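PDB 5JO8: CEP104 from Gallus gallus, which is a centriolar protein whose TOG domain, the part in this crystal structure, probably binds tubulin or microtubules. Local coordinates for residues R232-R244 with V265-I277. Sequence-based numbering, arbitrary orientation.
Sequences RDVALRIIFGMYR and VLYKTLFDGFTKI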
ATOM      1  N   ARG A 232       8.314  -4.180  18.141  1.00 19.91           N
ATOM      2  CA  ARG A 232       9.457  -3.401  18.591  1.00 19.56           C
ATOM      3  C   ARG A 232      10.757  -3.973  18.052  1.00 19.20           C
ATOM      4  O   ARG A 232      11.682  -3.231  17.736  1.00 21.78           O
ATOM      5  CB  ARG A 232       9.521  -3.345  20.126  1.00 21.33           C
ATOM      6  CG  ARG A 232       8.295  -2.725  20.776  1.00 23.36           C
ATOM      7  CD  ARG A 232       8.494  -2.482  22.267  1.00 25.36           C
ATOM      8  NE  ARG A 232       8.777  -3.709  23.011  1.00 24.45           N
ATOM      9  CZ  ARG A 232       7.851  -4.503  23.543  1.00 31.88           C
ATOM     10  NH1 ARG A 232       8.216  -5.588  24.217  1.00 37.91           N
ATOM     11  NH2 ARG A 232       6.563  -4.217  23.412  1.00 29.28           N
ATOM     12  N   ASP A 233      10.831  -5.297  17.959  1.00 20.35           N
ATOM     13  CA  ASP A 233      12.052  -5.938  17.503  1.00 22.77           C
ATOM     14  C   ASP A 233      12.376  -5.591  16.049  1.00 17.45           C
ATOM     15  O   ASP A 233      13.538  -5.372  15.712  1.00 20.22           O
ATOM     16  CB  ASP A 233      11.982  -7.452  17.710  1.00 23.48           C
ATOM     17  CG  ASP A 233      13.236  -8.163  17.242  1.00 43.52           C
ATOM     18  OD1 ASP A 233      14.280  -8.026  17.912  1.00 49.28           O
ATOM     19  OD2 ASP A 233      13.176  -8.865  16.209  1.00 41.50           O
ATOM     20  N   VAL A 234      11.357  -5.500  15.189  1.00 18.47           N
ATOM     21  CA  VAL A 234      11.616  -5.078  13.817  1.00 19.99           C
ATOM     22  C   VAL A 234      12.062  -3.616  13.799  1.00 17.09           C
ATOM     23  O   VAL A 234      12.964  -3.246  13.051  1.00 19.56           O
ATOM     24  CB  VAL A 234      10.409  -5.293  12.897  1.00 19.37           C
ATOM     25  CG1 VAL A 234      10.769  -4.888  11.469  1.00 18.52           C
ATOM     26  CG2 VAL A 234       9.970  -6.744  12.951  1.00 24.59           C
ATOM     27  N   ALA A 235      11.439  -2.795  14.640  1.00 18.20           N
ATOM     28  CA  ALA A 235      11.832  -1.393  14.742  1.00 19.72           C
ATOM     29  C   ALA A 235      13.309  -1.260  15.131  1.00 18.67           C
ATOM     30  O   ALA A 235      14.039  -0.448  14.560  1.00 20.22           O
ATOM     31  CB  ALA A 235      10.927  -0.656  15.719  1.00 20.99           C
ATOM     32  N   LEU A 236      13.758  -2.101  16.065  1.00 20.61           N
ATOM     33  CA  LEU A 236      15.171  -2.128  16.425  1.00 19.72           C
ATOM     34  C   LEU A 236      16.055  -2.495  15.239  1.00 18.28           C
ATOM     35  O   LEU A 236      17.082  -1.868  15.014  1.00 22.74           O
ATOM     36  CB  LEU A 236      15.410  -3.119  17.557  1.00 23.68           C
ATOM     37  CG  LEU A 236      14.824  -2.756  18.910  1.00 22.89           C
ATOM     38  CD1 LEU A 236      14.880  -3.987  19.798  1.00 26.57           C
ATOM     39  CD2 LEU A 236      15.611  -1.604  19.519  1.00 25.76           C
ATOM     40  N   ARG A 237      15.664  -3.520  14.490  1.00 18.30           N
ATOM     41  CA  ARG A 237      16.424  -3.923  13.306  1.00 21.05           C
ATOM     42  C   ARG A 237      16.560  -2.788  12.303  1.00 18.93           C
ATOM     43  O   ARG A 237      17.615  -2.599  11.696  1.00 24.17           O
ATOM     44  CB  ARG A 237      15.783  -5.133  12.626  1.00 24.48           C
ATOM     45  CG  ARG A 237      15.815  -6.389  13.474  1.00 23.24           C
ATOM     46  CD  ARG A 237      15.806  -7.642  12.606  1.00 28.72           C
ATOM     47  NE  ARG A 237      14.646  -7.724  11.722  1.00 30.59           N
ATOM     48  CZ  ARG A 237      13.511  -8.351  12.024  1.00 41.28           C
ATOM     49  NH1 ARG A 237      13.374  -8.946  13.202  1.00 35.14           N
ATOM     50  NH2 ARG A 237      12.511  -8.384  11.151  1.00 32.65           N
ATOM     51  N   ILE A 238      15.490  -2.012  12.141  1.00 19.08           N
ATOM     52  CA  ILE A 238      15.503  -0.890  11.220  1.00 19.67           C
ATOM     53  C   ILE A 238      16.527   0.137  11.691  1.00 18.54           C
ATOM     54  O   ILE A 238      17.343   0.625  10.908  1.00 20.38           O
ATOM     55  CB  ILE A 238      14.092  -0.295  11.095  1.00 18.88           C
ATOM     56  CG1 ILE A 238      13.187  -1.210  10.264  1.00 22.20           C
ATOM     57  CG2 ILE A 238      14.133   1.101  10.477  1.00 21.37           C
ATOM     58  CD1 ILE A 238      11.713  -0.884  10.389  1.00 19.05           C
ATOM     59  N   ILE A 239      16.488   0.440  12.981  1.00 18.44           N
ATOM     60  CA  ILE A 239      17.403   1.416  13.549  1.00 19.13           C
ATOM     61  C   ILE A 239      18.858   0.946  13.460  1.00 23.89           C
ATOM     62  O   ILE A 239      19.738   1.719  13.081  1.00 23.87           O
ATOM     63  CB  ILE A 239      16.993   1.798  14.974  1.00 20.86           C
ATOM     64  CG1 ILE A 239      15.653   2.537  14.934  1.00 21.46           C
ATOM     65  CG2 ILE A 239      18.066   2.688  15.626  1.00 22.30           C
ATOM     66  CD1 ILE A 239      14.982   2.645  16.266  1.00 21.05           C
ATOM     67  N   PHE A 240      19.106  -0.320  13.791  1.00 20.69           N
ATOM     68  CA  PHE A 240      20.460  -0.864  13.710  1.00 22.10           C
ATOM     69  C   PHE A 240      20.976  -0.801  12.278  1.00 23.46           C
ATOM     70  O   PHE A 240      22.139  -0.490  12.039  1.00 26.08           O
ATOM     71  CB  PHE A 240      20.497  -2.312  14.206  1.00 20.19           C
ATOM     72  CG  PHE A 240      20.428  -2.451  15.701  1.00 21.22           C
ATOM     73  CD1 PHE A 240      21.165  -1.614  16.528  1.00 21.68           C
ATOM     74  CD2 PHE A 240      19.641  -3.428  16.284  1.00 25.77           C
ATOM     75  CE1 PHE A 240      21.111  -1.753  17.911  1.00 27.06           C
ATOM     76  CE2 PHE A 240      19.582  -3.574  17.663  1.00 25.37           C
ATOM     77  CZ  PHE A 240      20.315  -2.731  18.477  1.00 27.24           C
ATOM     78  N   GLY A 241      20.103  -1.096  11.324  1.00 22.35           N
ATOM     79  CA  GLY A 241      20.458  -0.997   9.921  1.00 24.50           C
ATOM     80  C   GLY A 241      20.903   0.407   9.548  1.00 30.44           C
ATOM     81  O   GLY A 241      21.929   0.602   8.892  1.00 30.76           O
ATOM     82  N   MET A 242      20.127   1.391   9.987  1.00 24.60           N
ATOM     83  CA  MET A 242      20.426   2.791   9.719  1.00 28.23           C
ATOM     84  C   MET A 242      21.716   3.222  10.405  1.00 30.22           C
ATOM     85  O   MET A 242      22.509   3.972   9.834  1.00 31.82           O
ATOM     86  CB  MET A 242      19.282   3.683  10.204  1.00 30.15           C
ATOM     87  CG  MET A 242      17.946   3.375   9.573  1.00 30.04           C
ATOM     88  SD  MET A 242      17.509   4.565   8.305  1.00 44.67           S
ATOM     89  CE  MET A 242      18.618   4.080   6.995  1.00 29.94           C
ATOM     90  N   TYR A 243      21.906   2.752  11.635  1.00 29.94           N
ATOM     91  CA  TYR A 243      23.055   3.134  12.449  1.00 27.12           C
ATOM     92  C   TYR A 243      24.375   2.778  11.779  1.00 31.08           C
ATOM     93  O   TYR A 243      25.363   3.506  11.901  1.00 31.59           O
ATOM     94  CB  TYR A 243      22.980   2.448  13.813  1.00 26.24           C
ATOM     95  CG  TYR A 243      24.168   2.727  14.707  1.00 25.86           C
ATOM     96  CD1 TYR A 243      24.251   3.914  15.427  1.00 30.70           C
ATOM     97  CD2 TYR A 243      25.199   1.805  14.838  1.00 24.61           C
ATOM     98  CE1 TYR A 243      25.333   4.174  16.254  1.00 28.53           C
ATOM     99  CE2 TYR A 243      26.286   2.060  15.657  1.00 26.74           C
ATOM    100  CZ  TYR A 243      26.347   3.245  16.361  1.00 32.05           C
ATOM    101  OH  TYR A 243      27.422   3.505  17.179  1.00 28.36           O
ATOM    102  N   ARG A 244      24.389   1.647  11.080  1.00 32.85           N
ATOM    103  CA  ARG A 244      25.591   1.187  10.398  1.00 41.22           C
ATOM    104  C   ARG A 244      26.040   2.191   9.342  1.00 37.23           C
ATOM    105  O   ARG A 244      27.236   2.360   9.106  1.00 41.10           O
ATOM    106  CB  ARG A 244      25.350  -0.182   9.757  1.00 35.09           C
ATOM    107  CG  ARG A 244      25.019  -1.277  10.751  1.00 37.06           C
ATOM    108  CD  ARG A 244      24.764  -2.612  10.057  1.00 34.96           C
ATOM    109  NE  ARG A 244      24.475  -3.664  11.027  1.00 37.34           N
ATOM    110  CZ  ARG A 244      25.401  -4.419  11.606  1.00 37.38           C
ATOM    111  NH1 ARG A 244      26.683  -4.239  11.313  1.00 46.02           N
ATOM    112  NH2 ARG A 244      25.046  -5.351  12.481  1.00 49.20           N
ATOM    113  N   VAL A 265      14.702  -1.893  29.032  1.00 41.75           N
ATOM    114  CA  VAL A 265      15.488  -2.903  28.322  1.00 37.35           C
ATOM    115  C   VAL A 265      15.781  -2.530  26.867  1.00 36.75           C
ATOM    116  O   VAL A 265      16.860  -2.828  26.354  1.00 35.64           O
ATOM    117  CB  VAL A 265      14.844  -4.303  28.448  1.00 44.91           C
ATOM    118  CG1 VAL A 265      15.755  -5.370  27.860  1.00 51.45           C
ATOM    119  CG2 VAL A 265      14.549  -4.613  29.906  1.00 46.91           C
ATOM    120  N   LEU A 266      14.831  -1.865  26.216  1.00 31.81           N
ATOM    121  CA  LEU A 266      14.992  -1.490  24.813  1.00 32.29           C
ATOM    122  C   LEU A 266      16.239  -0.655  24.574  1.00 31.59           C
ATOM    123  O   LEU A 266      16.992  -0.911  23.636  1.00 33.81           O
ATOM    124  CB  LEU A 266      13.764  -0.722  24.315  1.00 45.75           C
ATOM    125  CG  LEU A 266      12.604  -1.536  23.745  1.00 52.55           C
ATOM    126  CD1 LEU A 266      11.423  -0.625  23.456  1.00 47.81           C
ATOM    127  CD2 LEU A 266      13.039  -2.274  22.486  1.00 54.06           C
ATOM    128  N   TYR A 267      16.455   0.347  25.428  1.00 34.63           N
ATOM    129  CA  TYR A 267      17.575   1.269  25.249  1.00 30.57           C
ATOM    130  C   TYR A 267      18.916   0.639  25.600  1.00 24.03           C
ATOM    131  O   TYR A 267      19.930   0.912  24.952  1.00 28.69           O
ATOM    132  CB  TYR A 267      17.330   2.580  26.005  1.00 29.00           C
ATOM    133  CG  TYR A 267      16.111   3.283  25.460  1.00 29.73           C
ATOM    134  CD1 TYR A 267      16.223   4.201  24.431  1.00 32.43           C
ATOM    135  CD2 TYR A 267      14.843   2.978  25.932  1.00 44.21           C
ATOM    136  CE1 TYR A 267      15.100   4.825  23.908  1.00 30.18           C
ATOM    137  CE2 TYR A 267      13.720   3.590  25.423  1.00 44.96           C
ATOM    138  CZ  TYR A 267      13.849   4.514  24.411  1.00 54.87           C
ATOM    139  OH  TYR A 267      12.721   5.120  23.904  1.00 40.79           O
ATOM    140  N   LYS A 268      18.914  -0.228  26.611  1.00 29.72           N
ATOM    141  CA  LYS A 268      20.073  -1.065  26.871  1.00 38.26           C
ATOM    142  C   LYS A 268      20.398  -1.875  25.605  1.00 27.78           C
ATOM    143  O   LYS A 268      21.526  -1.858  25.121  1.00 26.90           O
ATOM    144  CB  LYS A 268      19.812  -1.975  28.076  1.00 35.69           C
ATOM    145  CG  LYS A 268      20.984  -2.853  28.460  1.00 35.58           C
ATOM    146  CD  LYS A 268      20.653  -3.715  29.671  1.00 42.44           C
ATOM    147  CE  LYS A 268      21.636  -4.864  29.816  1.00 50.65           C
ATOM    148  NZ  LYS A 268      23.031  -4.389  30.032  1.00 61.22           N
ATOM    149  N   THR A 269      19.396  -2.540  25.037  1.00 35.87           N
ATOM    150  CA  THR A 269      19.592  -3.294  23.798  1.00 34.58           C
ATOM    151  C   THR A 269      20.095  -2.404  22.654  1.00 25.01           C
ATOM    152  O   THR A 269      21.025  -2.759  21.931  1.00 27.66           O
ATOM    153  CB  THR A 269      18.288  -4.001  23.370  1.00 33.51           C
ATOM    154  OG1 THR A 269      17.880  -4.920  24.392  1.00 36.38           O
ATOM    155  CG2 THR A 269      18.484  -4.760  22.061  1.00 33.94           C
ATOM    156  N   LEU A 270      19.470  -1.240  22.497  1.00 25.75           N
ATOM    157  CA  LEU A 270      19.830  -0.305  21.442  1.00 30.30           C
ATOM    158  C   LEU A 270      21.285   0.152  21.564  1.00 22.68           C
ATOM    159  O   LEU A 270      22.076   0.011  20.625  1.00 26.87           O
ATOM    160  CB  LEU A 270      18.895   0.912  21.498  1.00 27.39           C
ATOM    161  CG  LEU A 270      18.568   1.716  20.240  1.00 49.65           C
ATOM    162  CD1 LEU A 270      18.252   0.809  19.061  1.00 28.36           C
ATOM    163  CD2 LEU A 270      17.384   2.628  20.527  1.00 33.15           C
ATOM    164  N   PHE A 271      21.635   0.708  22.722  1.00 23.29           N
ATOM    165  CA  PHE A 271      22.973   1.280  22.903  1.00 24.85           C
ATOM    166  C   PHE A 271      24.076   0.212  22.959  1.00 27.11           C
ATOM    167  O   PHE A 271      25.139   0.392  22.357  1.00 26.75           O
ATOM    168  CB  PHE A 271      23.015   2.233  24.108  1.00 23.35           C
ATOM    169  CG  PHE A 271      22.231   3.505  23.900  1.00 21.46           C
ATOM    170  CD1 PHE A 271      22.559   4.375  22.873  1.00 26.94           C
ATOM    171  CD2 PHE A 271      21.170   3.824  24.727  1.00 27.12           C
ATOM    172  CE1 PHE A 271      21.836   5.541  22.673  1.00 26.49           C
ATOM    173  CE2 PHE A 271      20.445   4.994  24.539  1.00 31.66           C
ATOM    174  CZ  PHE A 271      20.777   5.848  23.506  1.00 25.46           C
ATOM    175  N   ASP A 272      23.812  -0.904  23.635  1.00 27.54           N
ATOM    176  CA  ASP A 272      24.767  -2.021  23.612  1.00 29.16           C
ATOM    177  C   ASP A 272      24.962  -2.529  22.192  1.00 29.28           C
ATOM    178  O   ASP A 272      26.081  -2.854  21.783  1.00 27.94           O
ATOM    179  CB  ASP A 272      24.310  -3.178  24.498  1.00 29.23           C
ATOM    180  CG  ASP A 272      24.494  -2.893  25.967  1.00 33.34           C
ATOM    181  OD1 ASP A 272      25.238  -1.944  26.305  1.00 36.83           O
ATOM    182  OD2 ASP A 272      23.891  -3.623  26.777  1.00 32.58           O
ATOM    183  N   GLY A 273      23.861  -2.601  21.445  1.00 28.56           N
ATOM    184  CA  GLY A 273      23.906  -3.027  20.062  1.00 27.36           C
ATOM    185  C   GLY A 273      24.763  -2.097  19.233  1.00 23.67           C
ATOM    186  O   GLY A 273      25.550  -2.548  18.406  1.00 27.25           O
ATOM    187  N   PHE A 274      24.605  -0.787  19.445  1.00 22.75           N
ATOM    188  CA  PHE A 274      25.432   0.184  18.752  1.00 22.00           C
ATOM    189  C   PHE A 274      26.916  -0.067  19.043  1.00 21.75           C
ATOM    190  O   PHE A 274      27.757  -0.043  18.141  1.00 28.21           O
ATOM    191  CB  PHE A 274      25.073   1.612  19.179  1.00 24.63           C
ATOM    192  CG  PHE A 274      23.738   2.110  18.671  1.00 25.79           C
ATOM    193  CD1 PHE A 274      23.070   1.484  17.622  1.00 23.51           C
ATOM    194  CD2 PHE A 274      23.163   3.232  19.247  1.00 27.31           C
ATOM    195  CE1 PHE A 274      21.843   1.973  17.172  1.00 24.40           C
ATOM    196  CE2 PHE A 274      21.950   3.724  18.802  1.00 23.94           C
ATOM    197  CZ  PHE A 274      21.289   3.096  17.764  1.00 26.25           C
ATOM    198  N   THR A 275      27.228  -0.277  20.314  1.00 27.55           N
ATOM    199  CA  THR A 275      28.606  -0.516  20.721  1.00 29.18           C
ATOM    200  C   THR A 275      29.133  -1.839  20.147  1.00 36.59           C
ATOM    201  O   THR A 275      30.310  -1.944  19.813  1.00 32.10           O
ATOM    202  CB  THR A 275      28.741  -0.460  22.247  1.00 27.10           C
ATOM    203  OG1 THR A 275      28.378   0.851  22.702  1.00 30.36           O
ATOM    204  CG2 THR A 275      30.181  -0.759  22.687  1.00 31.00           C
ATOM    205  N   LYS A 276      28.251  -2.828  20.002  1.00 32.23           N
ATOM    206  CA  LYS A 276      28.608  -4.076  19.318  1.00 35.14           C
ATOM    207  C   LYS A 276      28.950  -3.833  17.849  1.00 41.63           C
ATOM    208  O   LYS A 276      29.881  -4.436  17.315  1.00 36.39           O
ATOM    209  CB  LYS A 276      27.480  -5.103  19.436  1.00 44.97           C
ATOM    210  CG  LYS A 276      27.300  -5.652  20.837  1.00 43.10           C
ATOM    211  CD  LYS A 276      26.155  -6.645  20.920  1.00 56.61           C
ATOM    212  CE  LYS A 276      26.071  -7.254  22.314  1.00 65.59           C
ATOM    213  NZ  LYS A 276      25.070  -8.356  22.392  1.00 79.01           N
ATOM    214  N   ILE A 277      28.190  -2.953  17.200  1.00 28.38           N
ATOM    215  CA  ILE A 277      28.438  -2.583  15.814  1.00 27.85           C
ATOM    216  C   ILE A 277      29.729  -1.774  15.688  1.00 40.14           C
ATOM    217  O   ILE A 277      30.461  -1.897  14.703  1.00 38.64           O
ATOM    218  CB  ILE A 277      27.211  -1.841  15.213  1.00 28.47           C
ATOM    219  CG1 ILE A 277      26.002  -2.782  15.163  1.00 28.50           C
ATOM    220  CG2 ILE A 277      27.532  -1.281  13.835  1.00 34.20           C
ATOM    221  CD1 ILE A 277      24.674  -2.085  14.885  1.00 27.23           C
TER
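From Leu236 opposite Leu270 to Arg244 opposite Ile277, helices 232-244 and 265-276 run roughly parallel, their axes 10.5 Å apart at closest and crossing at -34°. An aromatic cluster of Phe240, Tyr243 and Phe274 buries about a third of the shared surface. Tyr243 and Phe274 form an offset stack with centroids 3.9 Å apart and planes 11° from parallel. The ring of Tyr243 gets there because its CG lies anti to the backbone N (chi1 177°), and Phe274 CB adds a CH-pi contact over the same ring. With an alanine in place of Tyr243, Phe274 would probably lose its stacking partner and be freer to turn, and Ile277 would lose apolar cover. Phe240 is a knob among Thr269, Leu270, Gly273 and Phe274. Its edge meets backbone carbonyls: Phe240 CE1 is 3.4 Å from Leu270 O, and Phe240 CZ is 3.5 Å from Thr269 O. Gly273, lacking a side chain, lets this ring come close to its CA. Ile239 CG2 lies at the edge of the Phe274 ring and also touches Leu270 CD1. Toward the helix starts the packing is aliphatic. Leu236 splits its methyls, CD2 reaching Leu270 CD1 at 3.6 Å and CD1 reaching Leu266 CD2 at 3.7 Å. Arg232 lays its CD against Leu266, while its NH2 bonds to His226 O. At the other end Ile277 CG1 covers one face of the Arg244 guanidinium. Helix 247-253 also packs on Tyr243 and Phe274. One knob into a hole, Phe240, and an aromatic stack join the last helix to helix 229-245, at one end of the all-helical, HEAT-repeat-like TOG domain.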